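Local coordinates for hypothetical protein Atu2648 (Agrobacterium tumefaciens str. C58, PDB 1ZCE), which is of unknown function but adopts the EVE fold, related to ASCH and PUA domains, and so may bind RNA or modified nucleic acid, at residues G63-C68 with V86-V91; Y7-F12 with G50-S55; A90-P95 with G137-P142. All coordinates share one frame; numbering follows the deposited sequence.

Contact 1. Residues G63-C68 with V86-V91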
ATOM      1  N   GLY A  63       4.550   2.354  -7.089  1.00  5.32           N
ATOM      2  CA  GLY A  63       4.429   0.978  -7.523  1.00  6.72           C
ATOM      3  C   GLY A  63       3.207   0.273  -6.987  1.00  4.67           C
ATOM      4  O   GLY A  63       2.461   0.816  -6.169  1.00  4.83           O
ATOM      5  N   ILE A  64       2.997  -0.939  -7.480  1.00  5.05           N
ATOM      6  CA  ILE A  64       1.888  -1.769  -7.048  1.00  5.81           C
ATOM      7  C   ILE A  64       2.463  -3.016  -6.386  1.00  4.02           C
ATOM      8  O   ILE A  64       3.441  -3.601  -6.867  1.00  5.15           O
ATOM      9  CB  ILE A  64       1.004  -2.180  -8.239  1.00  8.07           C
ATOM     10  CG1 ILE A  64       0.329  -0.933  -8.819  1.00 11.55           C
ATOM     11  CG2 ILE A  64      -0.035  -3.208  -7.797  1.00  7.95           C
ATOM     12  CD1 ILE A  64      -0.592  -1.205 -10.003  1.00 11.91           C
ATOM     13  N   VAL A  65       1.858  -3.400  -5.268  1.00  4.46           N
ATOM     14  CA  VAL A  65       2.278  -4.576  -4.526  1.00  4.88           C
ATOM     15  C   VAL A  65       1.096  -5.510  -4.335  1.00  5.16           C
ATOM     16  O   VAL A  65      -0.039  -5.181  -4.673  1.00  5.55           O
ATOM     17  CB  VAL A  65       2.810  -4.210  -3.120  1.00  5.05           C
ATOM     18  CG1 VAL A  65       4.087  -3.397  -3.240  1.00  6.43           C
ATOM     19  CG2 VAL A  65       1.751  -3.438  -2.347  1.00  7.80           C
ATOM     20  N   GLU A  66       1.385  -6.688  -3.800  1.00  4.91           N
ATOM     21  CA  GLU A  66       0.355  -7.668  -3.507  1.00  5.65           C
ATOM     22  C   GLU A  66       0.687  -8.334  -2.182  1.00  5.01           C
ATOM     23  O   GLU A  66       1.850  -8.425  -1.784  1.00  5.27           O
ATOM     24  CB  GLU A  66       0.272  -8.726  -4.611  1.00  7.56           C
ATOM     25  CG  GLU A  66       1.492  -9.629  -4.716  1.00  8.71           C
ATOM     26  CD  GLU A  66       1.397 -10.603  -5.879  1.00 11.44           C
ATOM     27  OE1 GLU A  66       2.359 -11.368  -6.095  1.00 12.17           O
ATOM     28  OE2 GLU A  66       0.361 -10.599  -6.577  1.00 15.45           O
ATOM     29  N   VAL A  67      -0.351  -8.789  -1.496  1.00  5.27           N
ATOM     30  CA  VAL A  67      -0.182  -9.460  -0.221  1.00  5.11           C
ATOM     31  C   VAL A  67       0.293 -10.887  -0.487  1.00  5.03           C
ATOM     32  O   VAL A  67      -0.317 -11.603  -1.284  1.00  5.43           O
ATOM     33  CB  VAL A  67      -1.520  -9.488   0.550  1.00  6.38           C
ATOM     34  CG1 VAL A  67      -1.386 -10.332   1.798  1.00  7.63           C
ATOM     35  CG2 VAL A  67      -1.948  -8.065   0.911  1.00  6.62           C
ATOM     36  N   CYS A  68       1.383 -11.297   0.154  1.00  6.05           N
ATOM     37  CA  CYS A  68       1.884 -12.654  -0.045  1.00  5.75           C
ATOM     38  C   CYS A  68       1.884 -13.492   1.234  1.00  6.53           C
ATOM     39  O   CYS A  68       2.316 -14.647   1.235  1.00  7.80           O
ATOM     40  CB  CYS A  68       3.280 -12.635  -0.674  1.00  7.34           C
ATOM     41  SG  CYS A  68       4.518 -11.617   0.142  1.00  7.60           S
ATOM     42  N   VAL A  86       0.826  -8.215   7.609  1.00  4.36           N
ATOM     43  CA  VAL A  86       0.936  -9.056   6.428  1.00  4.83           C
ATOM     44  C   VAL A  86       2.347  -8.891   5.873  1.00  4.63           C
ATOM     45  O   VAL A  86       3.165  -8.140   6.411  1.00  4.55           O
ATOM     46  CB  VAL A  86      -0.058  -8.628   5.302  1.00  4.67           C
ATOM     47  CG1 VAL A  86      -1.488  -8.870   5.744  1.00  6.59           C
ATOM     48  CG2 VAL A  86       0.142  -7.158   4.946  1.00  4.38           C
ATOM     49  N   ASP A  87       2.623  -9.636   4.809  1.00  4.52           N
ATOM     50  CA  ASP A  87       3.883  -9.543   4.082  1.00  5.01           C
ATOM     51  C   ASP A  87       3.413  -9.094   2.702  1.00  4.94           C
ATOM     52  O   ASP A  87       2.363  -9.545   2.243  1.00  5.14           O
ATOM     53  CB  ASP A  87       4.545 -10.912   3.917  1.00  6.78           C
ATOM     54  CG  ASP A  87       5.217 -11.416   5.180  1.00  7.90           C
ATOM     55  OD1 ASP A  87       4.899 -10.933   6.281  1.00  7.89           O
ATOM     56  OD2 ASP A  87       6.068 -12.324   5.059  1.00 10.34           O
ATOM     57  N   ILE A  88       4.166  -8.215   2.047  1.00  4.83           N
ATOM     58  CA  ILE A  88       3.798  -7.767   0.707  1.00  4.82           C
ATOM     59  C   ILE A  88       4.987  -7.907  -0.235  1.00  4.52           C
ATOM     60  O   ILE A  88       6.135  -7.963   0.205  1.00  4.96           O
ATOM     61  CB  ILE A  88       3.328  -6.279   0.682  1.00  4.98           C
ATOM     62  CG1 ILE A  88       4.445  -5.354   1.175  1.00  6.35           C
ATOM     63  CG2 ILE A  88       2.076  -6.111   1.529  1.00  6.41           C
ATOM     64  CD1 ILE A  88       4.126  -3.868   1.021  1.00  7.27           C
ATOM     65  N   ARG A  89       4.706  -7.973  -1.532  1.00  5.36           N
ATOM     66  CA  ARG A  89       5.763  -8.080  -2.530  1.00  5.30           C
ATOM     67  C   ARG A  89       5.421  -7.248  -3.756  1.00  4.50           C
ATOM     68  O   ARG A  89       4.256  -6.979  -4.036  1.00  4.70           O
ATOM     69  CB  ARG A  89       5.994  -9.539  -2.935  1.00  6.19           C
ATOM     70  CG  ARG A  89       4.811 -10.236  -3.562  1.00  6.98           C
ATOM     71  CD  ARG A  89       5.140 -11.710  -3.758  1.00  7.34           C
ATOM     72  NE  ARG A  89       3.985 -12.517  -4.131  1.00  8.18           N
ATOM     73  CZ  ARG A  89       3.985 -13.847  -4.144  1.00  8.22           C
ATOM     74  NH1 ARG A  89       2.891 -14.509  -4.494  1.00 11.69           N
ATOM     75  NH2 ARG A  89       5.079 -14.514  -3.800  1.00  9.08           N
ATOM     76  N   ALA A  90       6.447  -6.843  -4.488  1.00  5.08           N
ATOM     77  CA  ALA A  90       6.253  -6.030  -5.675  1.00  5.32           C
ATOM     78  C   ALA A  90       5.546  -6.780  -6.796  1.00  6.60           C
ATOM     79  O   ALA A  90       5.735  -7.985  -6.975  1.00  7.45           O
ATOM     80  CB  ALA A  90       7.589  -5.518  -6.167  1.00  8.14           C
ATOM     81  N   VAL A  91       4.710  -6.056  -7.531  1.00  6.38           N
ATOM     82  CA  VAL A  91       4.002  -6.616  -8.671  1.00  7.21           C
ATOM     83  C   VAL A  91       4.547  -5.907  -9.912  1.00  7.63           C
ATOM     84  O   VAL A  91       4.986  -6.552 -10.865  1.00  8.61           O
ATOM     85  CB  VAL A  91       2.473  -6.398  -8.577  1.00  6.53           C
ATOM     86  CG1 VAL A  91       1.803  -6.865  -9.861  1.00  8.60           C
ATOM     87  CG2 VAL A  91       1.909  -7.175  -7.396  1.00  8.59           C
TER
HETATM   88  O   HOH W   1       4.370 -10.455  -7.731  1.00 13.36           O
HETATM   89  O   HOH W   2       0.508 -13.089  -3.833  1.00 14.97           O
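Val-65, Glu-66 and Val-67 pair with Ala-90, Arg-89 and Ile-88 as an antiparallel ladder between strands 60-73 and 84-99, neighbours in the mixed sheet. Glu-66 and Arg-89 form the hydrogen-bonded pair: Glu-66 N to Arg-89 O and Arg-89 N to Glu-66 O are both 2.9 Å. The same two residues meet through their side chains. Glu-66 OE1 takes the N-H of Arg-89 NE at 2.8 Å on the anti side but tilted out of the carboxylate plane, a salt bridge whose N-H...O bond is bent to 135°, with the two planes 45° apart. In both residues CG stands between the backbone N and the carbonyl carbon, and the two CG atoms touch at 3.6 Å. Cys-68 CB lies over one guanidinium face, toward its rim and 3.5 Å from Arg-89 NE, while Val-91 CG2 packs 3.6 Å from Glu-66 CB. The ladder belongs to the beta hairpin of the EVE domain. One water donates to Glu-66 OE1 and Ala-90 O; another links Arg-89 NH1 to Val-67 O, and NH2 donates to Glu-24 O. On the face of Val-67 and Ile-88, apolar groups take over: Val-65 CG2 meets Ile-88 CD1 at 4.1 Å, and Tyr-7 packs on all three.

Contact 2. Residues Y7-F12 with G50-S55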
ATOM      1  N   TYR A   7      -0.120   1.406   1.039  1.00  3.24           N
ATOM      2  CA  TYR A   7       0.872   1.279   2.101  1.00  4.06           C
ATOM      3  C   TYR A   7       1.843   2.444   2.020  1.00  4.66           C
ATOM      4  O   TYR A   7       2.467   2.668   0.980  1.00  5.56           O
ATOM      5  CB  TYR A   7       1.673  -0.024   1.954  1.00  5.01           C
ATOM      6  CG  TYR A   7       0.839  -1.255   1.703  1.00  5.27           C
ATOM      7  CD1 TYR A   7       0.284  -1.496   0.448  1.00  5.43           C
ATOM      8  CD2 TYR A   7       0.576  -2.166   2.724  1.00  6.08           C
ATOM      9  CE1 TYR A   7      -0.519  -2.606   0.214  1.00  7.31           C
ATOM     10  CE2 TYR A   7      -0.231  -3.282   2.498  1.00  7.18           C
ATOM     11  CZ  TYR A   7      -0.776  -3.492   1.241  1.00  7.60           C
ATOM     12  OH  TYR A   7      -1.607  -4.566   1.008  1.00  8.70           O
ATOM     13  N   LYS A   8       1.960   3.196   3.107  1.00  4.82           N
ATOM     14  CA  LYS A   8       2.898   4.309   3.145  1.00  5.72           C
ATOM     15  C   LYS A   8       4.257   3.779   3.600  1.00  6.09           C
ATOM     16  O   LYS A   8       4.342   2.978   4.536  1.00  7.28           O
ATOM     17  CB  LYS A   8       2.429   5.385   4.124  1.00  6.25           C
ATOM     18  CG  LYS A   8       1.150   6.098   3.730  1.00  7.89           C
ATOM     19  CD  LYS A   8       0.919   7.304   4.633  1.00 11.05           C
ATOM     20  CE  LYS A   8      -0.264   8.136   4.172  1.00 11.88           C
ATOM     21  NZ  LYS A   8      -0.435   9.360   5.012  1.00 14.42           N
ATOM     22  N   SER A   9       5.318   4.220   2.937  1.00  5.36           N
ATOM     23  CA  SER A   9       6.665   3.796   3.295  1.00  7.04           C
ATOM     24  C   SER A   9       7.606   4.974   3.060  1.00  6.69           C
ATOM     25  O   SER A   9       7.584   5.585   1.994  1.00  6.37           O
ATOM     26  CB  SER A   9       7.085   2.602   2.434  1.00  7.19           C
ATOM     27  OG  SER A   9       8.281   2.003   2.911  1.00  8.51           O
ATOM     28  N   GLU A  10       8.414   5.310   4.060  1.00  6.64           N
ATOM     29  CA  GLU A  10       9.360   6.414   3.924  1.00  6.82           C
ATOM     30  C   GLU A  10      10.567   5.868   3.181  1.00  7.06           C
ATOM     31  O   GLU A  10      11.241   4.967   3.670  1.00  7.68           O
ATOM     32  CB  GLU A  10       9.763   6.934   5.300  1.00  9.65           C
ATOM     33  CG  GLU A  10       8.589   7.450   6.100  1.00 12.36           C
ATOM     34  CD  GLU A  10       8.994   8.022   7.441  1.00 15.11           C
ATOM     35  OE1 GLU A  10       8.094   8.474   8.179  1.00 17.85           O
ATOM     36  OE2 GLU A  10      10.203   8.019   7.755  1.00 17.07           O
ATOM     37  N   PRO A  11      10.869   6.422   1.996  1.00  7.15           N
ATOM     38  CA  PRO A  11      12.007   5.945   1.202  1.00  9.16           C
ATOM     39  C   PRO A  11      13.363   5.885   1.896  1.00 10.30           C
ATOM     40  O   PRO A  11      14.201   5.057   1.543  1.00 11.43           O
ATOM     41  CB  PRO A  11      11.992   6.866  -0.018  1.00 10.04           C
ATOM     42  CG  PRO A  11      11.382   8.125   0.503  1.00  8.50           C
ATOM     43  CD  PRO A  11      10.272   7.627   1.393  1.00  6.99           C
ATOM     44  N   PHE A  12      13.573   6.749   2.883  1.00 11.33           N
ATOM     45  CA  PHE A  12      14.829   6.766   3.623  1.00 14.27           C
ATOM     46  C   PHE A  12      14.963   5.471   4.427  1.00 14.20           C
ATOM     47  O   PHE A  12      16.068   4.963   4.638  1.00 15.61           O
ATOM     48  CB  PHE A  12      14.858   7.985   4.551  1.00 16.53           C
ATOM     49  CG  PHE A  12      16.173   8.195   5.243  1.00 20.57           C
ATOM     50  CD1 PHE A  12      16.507   7.461   6.376  1.00 21.30           C
ATOM     51  CD2 PHE A  12      17.086   9.123   4.753  1.00 21.97           C
ATOM     52  CE1 PHE A  12      17.731   7.651   7.013  1.00 22.80           C
ATOM     53  CE2 PHE A  12      18.312   9.321   5.381  1.00 22.97           C
ATOM     54  CZ  PHE A  12      18.635   8.582   6.513  1.00 23.65           C
ATOM     55  N   GLY A  50      -2.295  -3.364  -4.014  1.00  5.62           N
ATOM     56  CA  GLY A  50      -2.273  -2.073  -3.363  1.00  5.70           C
ATOM     57  C   GLY A  50      -1.164  -1.181  -3.877  1.00  4.25           C
ATOM     58  O   GLY A  50      -0.294  -1.608  -4.651  1.00  7.31           O
ATOM     59  N   PHE A  51      -1.202   0.071  -3.441  1.00  3.98           N
ATOM     60  CA  PHE A  51      -0.207   1.052  -3.847  1.00  3.58           C
ATOM     61  C   PHE A  51       0.922   1.164  -2.844  1.00  2.69           C
ATOM     62  O   PHE A  51       0.704   1.093  -1.634  1.00  4.11           O
ATOM     63  CB  PHE A  51      -0.835   2.439  -3.996  1.00  4.01           C
ATOM     64  CG  PHE A  51      -1.832   2.545  -5.111  1.00  3.03           C
ATOM     65  CD1 PHE A  51      -1.539   2.052  -6.378  1.00  4.40           C
ATOM     66  CD2 PHE A  51      -3.048   3.182  -4.907  1.00  3.71           C
ATOM     67  CE1 PHE A  51      -2.442   2.195  -7.429  1.00  4.04           C
ATOM     68  CE2 PHE A  51      -3.955   3.332  -5.948  1.00  3.94           C
ATOM     69  CZ  PHE A  51      -3.653   2.836  -7.214  1.00  4.48           C
ATOM     70  N   PHE A  52       2.134   1.313  -3.362  1.00  4.37           N
ATOM     71  CA  PHE A  52       3.306   1.518  -2.527  1.00  4.36           C
ATOM     72  C   PHE A  52       3.506   3.028  -2.697  1.00  3.99           C
ATOM     73  O   PHE A  52       3.788   3.512  -3.798  1.00  4.95           O
ATOM     74  CB  PHE A  52       4.499   0.722  -3.061  1.00  4.54           C
ATOM     75  CG  PHE A  52       5.691   0.692  -2.134  1.00  3.85           C
ATOM     76  CD1 PHE A  52       6.591   1.755  -2.091  1.00  5.47           C
ATOM     77  CD2 PHE A  52       5.925  -0.413  -1.315  1.00  4.15           C
ATOM     78  CE1 PHE A  52       7.714   1.713  -1.254  1.00  5.71           C
ATOM     79  CE2 PHE A  52       7.047  -0.464  -0.473  1.00  6.20           C
ATOM     80  CZ  PHE A  52       7.938   0.598  -0.442  1.00  5.22           C
ATOM     81  N   TYR A  53       3.326   3.758  -1.602  1.00  3.76           N
ATOM     82  CA  TYR A  53       3.411   5.211  -1.595  1.00  4.44           C
ATOM     83  C   TYR A  53       4.558   5.710  -0.746  1.00  4.49           C
ATOM     84  O   TYR A  53       4.678   5.335   0.421  1.00  4.66           O
ATOM     85  CB  TYR A  53       2.087   5.780  -1.067  1.00  4.56           C
ATOM     86  CG  TYR A  53       2.059   7.278  -0.866  1.00  5.39           C
ATOM     87  CD1 TYR A  53       2.364   7.846   0.372  1.00  5.93           C
ATOM     88  CD2 TYR A  53       1.711   8.128  -1.911  1.00  5.24           C
ATOM     89  CE1 TYR A  53       2.319   9.230   0.563  1.00  5.96           C
ATOM     90  CE2 TYR A  53       1.665   9.507  -1.730  1.00  6.94           C
ATOM     91  CZ  TYR A  53       1.969  10.050  -0.494  1.00  5.52           C
ATOM     92  OH  TYR A  53       1.924  11.414  -0.335  1.00  7.59           O
ATOM     93  N   HIS A  54       5.410   6.542  -1.337  1.00  4.41           N
ATOM     94  CA  HIS A  54       6.532   7.105  -0.598  1.00  4.97           C
ATOM     95  C   HIS A  54       6.033   8.275   0.239  1.00  5.28           C
ATOM     96  O   HIS A  54       5.563   9.284  -0.291  1.00  5.38           O
ATOM     97  CB  HIS A  54       7.632   7.566  -1.556  1.00  5.72           C
ATOM     98  CG  HIS A  54       8.542   6.465  -2.005  1.00  5.71           C
ATOM     99  ND1 HIS A  54       9.421   6.610  -3.057  1.00  7.77           N
ATOM    100  CD2 HIS A  54       8.731   5.210  -1.530  1.00  6.68           C
ATOM    101  CE1 HIS A  54      10.111   5.495  -3.210  1.00  8.15           C
ATOM    102  NE2 HIS A  54       9.712   4.630  -2.296  1.00  8.04           N
ATOM    103  N   SER A  55       6.129   8.124   1.555  1.00  6.26           N
ATOM    104  CA  SER A  55       5.679   9.145   2.488  1.00  5.72           C
ATOM    105  C   SER A  55       6.863   9.883   3.101  1.00  5.59           C
ATOM    106  O   SER A  55       7.990   9.383   3.098  1.00  5.80           O
ATOM    107  CB  SER A  55       4.824   8.509   3.584  1.00  6.84           C
ATOM    108  OG  SER A  55       5.549   7.492   4.243  1.00  8.64           O
TER
HETATM  109  O   HOH W   3       5.379   8.731   6.827  1.00 24.49           O
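Pro-11 CB sits over the centre of the His-54 ring, 3.8 Å from the centroid and 2° off the ring normal, a CH-pi contact. On the same side of the sheet, Ser-9 CB meets Phe-52 CZ at 3.6 Å. Lys-8 and Tyr-53, on the other face, run side by side and point the same way, with Lys-8 CG 4.0 Å from Tyr-53 CD1. Beneath these pairs the strands are joined as a parallel ladder: Tyr-7 N donates to Phe-51 O, Tyr-53 N to Tyr-7 O and Ser-9 N to Tyr-53 O. Just past it Ser-55 N reaches Ser-9 O at 3.0 Å from above the carbonyl plane (55° out of it), and a water joins Ser-55 OG to Glu-10 OE1. Phe-51 O also lies in the plane of the Tyr-7 ring, 3.3 Å from Tyr-7 CD1 at its edge. Farther out, Trp-16 N donates to His-54 NE2, and Ser-9 OG, anti to the backbone N (chi1 -169°), hydrogen-bonds Trp-14 O. Trp-29 meets the Tyr-7 ring edge to face. Because a backbone N-H points at it, His-54 NE2 acts as an acceptor, which probably helps fix the rotation of the imidazole while its face receives the proline.

Contact 3. Residues A90-P95 with G137-P142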
ATOM      1  N   ALA A  90       6.447  -6.843  -4.488  1.00  5.08           N
ATOM      2  CA  ALA A  90       6.253  -6.030  -5.675  1.00  5.32           C
ATOM      3  C   ALA A  90       5.546  -6.780  -6.796  1.00  6.60           C
ATOM      4  O   ALA A  90       5.735  -7.985  -6.975  1.00  7.45           O
ATOM      5  CB  ALA A  90       7.589  -5.518  -6.167  1.00  8.14           C
ATOM      6  N   VAL A  91       4.710  -6.056  -7.531  1.00  6.38           N
ATOM      7  CA  VAL A  91       4.002  -6.616  -8.671  1.00  7.21           C
ATOM      8  C   VAL A  91       4.547  -5.907  -9.912  1.00  7.63           C
ATOM      9  O   VAL A  91       4.986  -6.552 -10.865  1.00  8.61           O
ATOM     10  CB  VAL A  91       2.473  -6.398  -8.577  1.00  6.53           C
ATOM     11  CG1 VAL A  91       1.803  -6.865  -9.861  1.00  8.60           C
ATOM     12  CG2 VAL A  91       1.909  -7.175  -7.396  1.00  8.59           C
ATOM     13  N   CYS A  92       4.530  -4.578  -9.895  1.00  6.54           N
ATOM     14  CA  CYS A  92       5.042  -3.799 -11.017  1.00  7.98           C
ATOM     15  C   CYS A  92       5.212  -2.336 -10.627  1.00  7.29           C
ATOM     16  O   CYS A  92       4.627  -1.871  -9.651  1.00  7.01           O
ATOM     17  CB  CYS A  92       4.093  -3.900 -12.215  1.00  8.72           C
ATOM     18  SG  CYS A  92       2.461  -3.155 -11.950  1.00 10.13           S
ATOM     19  N   ASP A  93       6.025  -1.613 -11.386  1.00  8.59           N
ATOM     20  CA  ASP A  93       6.236  -0.201 -11.112  1.00  9.04           C
ATOM     21  C   ASP A  93       5.040   0.560 -11.650  1.00  8.19           C
ATOM     22  O   ASP A  93       4.270   0.040 -12.459  1.00  8.16           O
ATOM     23  CB  ASP A  93       7.483   0.315 -11.837  1.00 12.33           C
ATOM     24  CG  ASP A  93       8.715  -0.509 -11.549  1.00 16.86           C
ATOM     25  OD1 ASP A  93       9.058  -0.668 -10.362  1.00 18.69           O
ATOM     26  OD2 ASP A  93       9.344  -0.990 -12.513  1.00 22.15           O
HETATM   27  N   MSE A  94       4.862   1.782 -11.173  1.00  8.10           N
HETATM   28  CA  MSE A  94       3.805   2.627 -11.693  1.00  7.72           C
HETATM   29  C   MSE A  94       4.581   3.350 -12.792  1.00  8.15           C
HETATM   30  O   MSE A  94       5.523   4.082 -12.499  1.00  8.90           O
HETATM   31  CB  MSE A  94       3.327   3.625 -10.640  1.00  7.62           C
HETATM   32  CG  MSE A  94       2.195   4.526 -11.120  1.00  9.21           C
HETATM   33 SE   MSE A  94       0.597   3.546 -11.582  1.00 13.83          SE
HETATM   34  CE  MSE A  94      -0.120   3.354  -9.805  1.00 10.41           C
ATOM     35  N   PRO A  95       4.223   3.127 -14.069  1.00  8.94           N
ATOM     36  CA  PRO A  95       4.902   3.763 -15.205  1.00 10.37           C
ATOM     37  C   PRO A  95       5.270   5.223 -14.964  1.00 10.61           C
ATOM     38  O   PRO A  95       6.424   5.621 -15.138  1.00 12.71           O
ATOM     39  CB  PRO A  95       3.902   3.580 -16.336  1.00 11.19           C
ATOM     40  CG  PRO A  95       3.346   2.224 -16.034  1.00 11.27           C
ATOM     41  CD  PRO A  95       3.102   2.291 -14.537  1.00 10.19           C
ATOM     42  N   GLY A 137      -1.310   7.004 -13.589  1.00  6.41           N
ATOM     43  CA  GLY A 137       0.049   6.498 -13.580  1.00  8.07           C
ATOM     44  C   GLY A 137       0.462   5.698 -14.800  1.00  8.22           C
ATOM     45  O   GLY A 137       1.545   5.114 -14.813  1.00  9.21           O
ATOM     46  N   GLY A 138      -0.396   5.655 -15.815  1.00  8.97           N
ATOM     47  CA  GLY A 138      -0.065   4.934 -17.032  1.00  9.89           C
ATOM     48  C   GLY A 138      -0.452   3.467 -17.104  1.00 10.06           C
ATOM     49  O   GLY A 138       0.040   2.741 -17.971  1.00 11.02           O
ATOM     50  N   LEU A 139      -1.324   3.018 -16.206  1.00  9.84           N
ATOM     51  CA  LEU A 139      -1.762   1.624 -16.204  1.00  9.10           C
ATOM     52  C   LEU A 139      -3.245   1.476 -16.526  1.00  9.98           C
ATOM     53  O   LEU A 139      -4.099   1.644 -15.652  1.00  9.90           O
ATOM     54  CB  LEU A 139      -1.476   0.971 -14.852  1.00 10.35           C
ATOM     55  CG  LEU A 139      -0.021   0.622 -14.540  1.00 11.30           C
ATOM     56  CD1 LEU A 139       0.054  -0.030 -13.170  1.00 11.46           C
ATOM     57  CD2 LEU A 139       0.528  -0.325 -15.606  1.00 12.68           C
ATOM     58  N   ALA A 140      -3.538   1.148 -17.783  1.00 10.47           N
ATOM     59  CA  ALA A 140      -4.908   0.966 -18.252  1.00 13.77           C
ATOM     60  C   ALA A 140      -5.617  -0.160 -17.504  1.00 16.04           C
ATOM     61  O   ALA A 140      -6.524   0.090 -16.714  1.00 20.79           O
ATOM     62  CB  ALA A 140      -4.903   0.680 -19.747  1.00 14.89           C
ATOM     63  N   ASN A 141      -5.200  -1.398 -17.761  1.00 14.92           N
ATOM     64  CA  ASN A 141      -5.777  -2.576 -17.107  1.00 12.57           C
ATOM     65  C   ASN A 141      -4.783  -3.088 -16.071  1.00 11.43           C
ATOM     66  O   ASN A 141      -4.072  -4.062 -16.308  1.00 10.90           O
ATOM     67  CB  ASN A 141      -6.059  -3.682 -18.130  1.00 14.23           C
ATOM     68  CG  ASN A 141      -7.315  -3.427 -18.935  1.00 14.86           C
ATOM     69  OD1 ASN A 141      -8.407  -3.311 -18.380  1.00 15.22           O
ATOM     70  ND2 ASN A 141      -7.168  -3.342 -20.252  1.00 15.79           N
ATOM     71  N   PRO A 142      -4.740  -2.445 -14.895  1.00  9.17           N
ATOM     72  CA  PRO A 142      -3.832  -2.814 -13.808  1.00  8.28           C
ATOM     73  C   PRO A 142      -4.120  -4.151 -13.137  1.00  7.97           C
ATOM     74  O   PRO A 142      -5.170  -4.758 -13.346  1.00  8.19           O
ATOM     75  CB  PRO A 142      -3.989  -1.650 -12.837  1.00  8.18           C
ATOM     76  CG  PRO A 142      -5.441  -1.337 -12.961  1.00  7.77           C
ATOM     77  CD  PRO A 142      -5.641  -1.358 -14.466  1.00  8.53           C
TER
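Pro-95 and Leu-139 cross at about a right angle, Pro-95 CD standing 3.5 Å from Leu-139 CG, where the loop after helix 127-136 packs on the far part of strand 84-99. The close packing gathers around this proline and the neighbouring Met-94, a selenomethionine in the crystal. The carbonyl oxygen of Gly-137 lies against the proline ring, 3.2 Å from both Pro-95 CB and Pro-95 CD; a proline nitrogen carries no hydrogen to offer it, so the approach is a matter of packing. Met-94 leaves the backbone with CG anti to N (chi1 -179°), and the bend at chi2 (62°) then sets SE 3.6 Å from Gly-137 CA. Leu-139 CD1 touches the same selenium at 4.0 Å, so the leucine packs against both Met-94 and the proline. Outside the pair of segments, Met-94 also packs on Phe-51 and Leu-139 on Ile-64, and a backbone hydrogen bond between Gly-137 and Gln-96 lies close by.

The contact thins away from this centre. Cys-92 SG reaches Leu-139 CD1 at 4.1 Å, a light touch. Asp-93 turns its carboxylate away from the loop, where OD1 accepts a hydrogen bond from Trp-16 NE1 and forms a salt bridge with Lys-20. On the solvent side, the exposed Gly-138 and Pro-95 meet loosely, Gly-138 O being 3.9 Å from Pro-95 CG. No hydrogen bond joins the two segments.

The strand is interrupted where it enters the contact by a classic beta bulge, with Val-91 and Cys-92 set opposite the single residue Ile-64. The loop begins with a Schellman motif: Leu-139 N donates to Cys-134 O, Gly-138 N to Arg-135 O, and Gly-138 is the C-prime residue with positive phi (90°), ending helix 127-136 beside the strand.

All three contacts reach one mixed sheet of the EVE domain. Contact 2 closes first along the chain, contact 1 follows through the hairpin, and contact 3 starts on Ala-90 and Val-91, where contact 1 ends. The centres of contacts 1 and 2 lie about 12 Å apart, bridged by neighbouring strands 49-54 and 60-73 through probable hydrogen bonds from Val-65 N to Gly-50 O and from Phe-52 N to Gly-63 O. Contacts 1 and 3, with centres about 13 Å apart, share strand 84-99 and meet where Ile-64 packs on Leu-139. Contacts 2 and 3, with centres about 15 Å apart, touch through Phe-51 and Met-94. The sheet thus connects parallel pairing, hairpin and C-terminal loop.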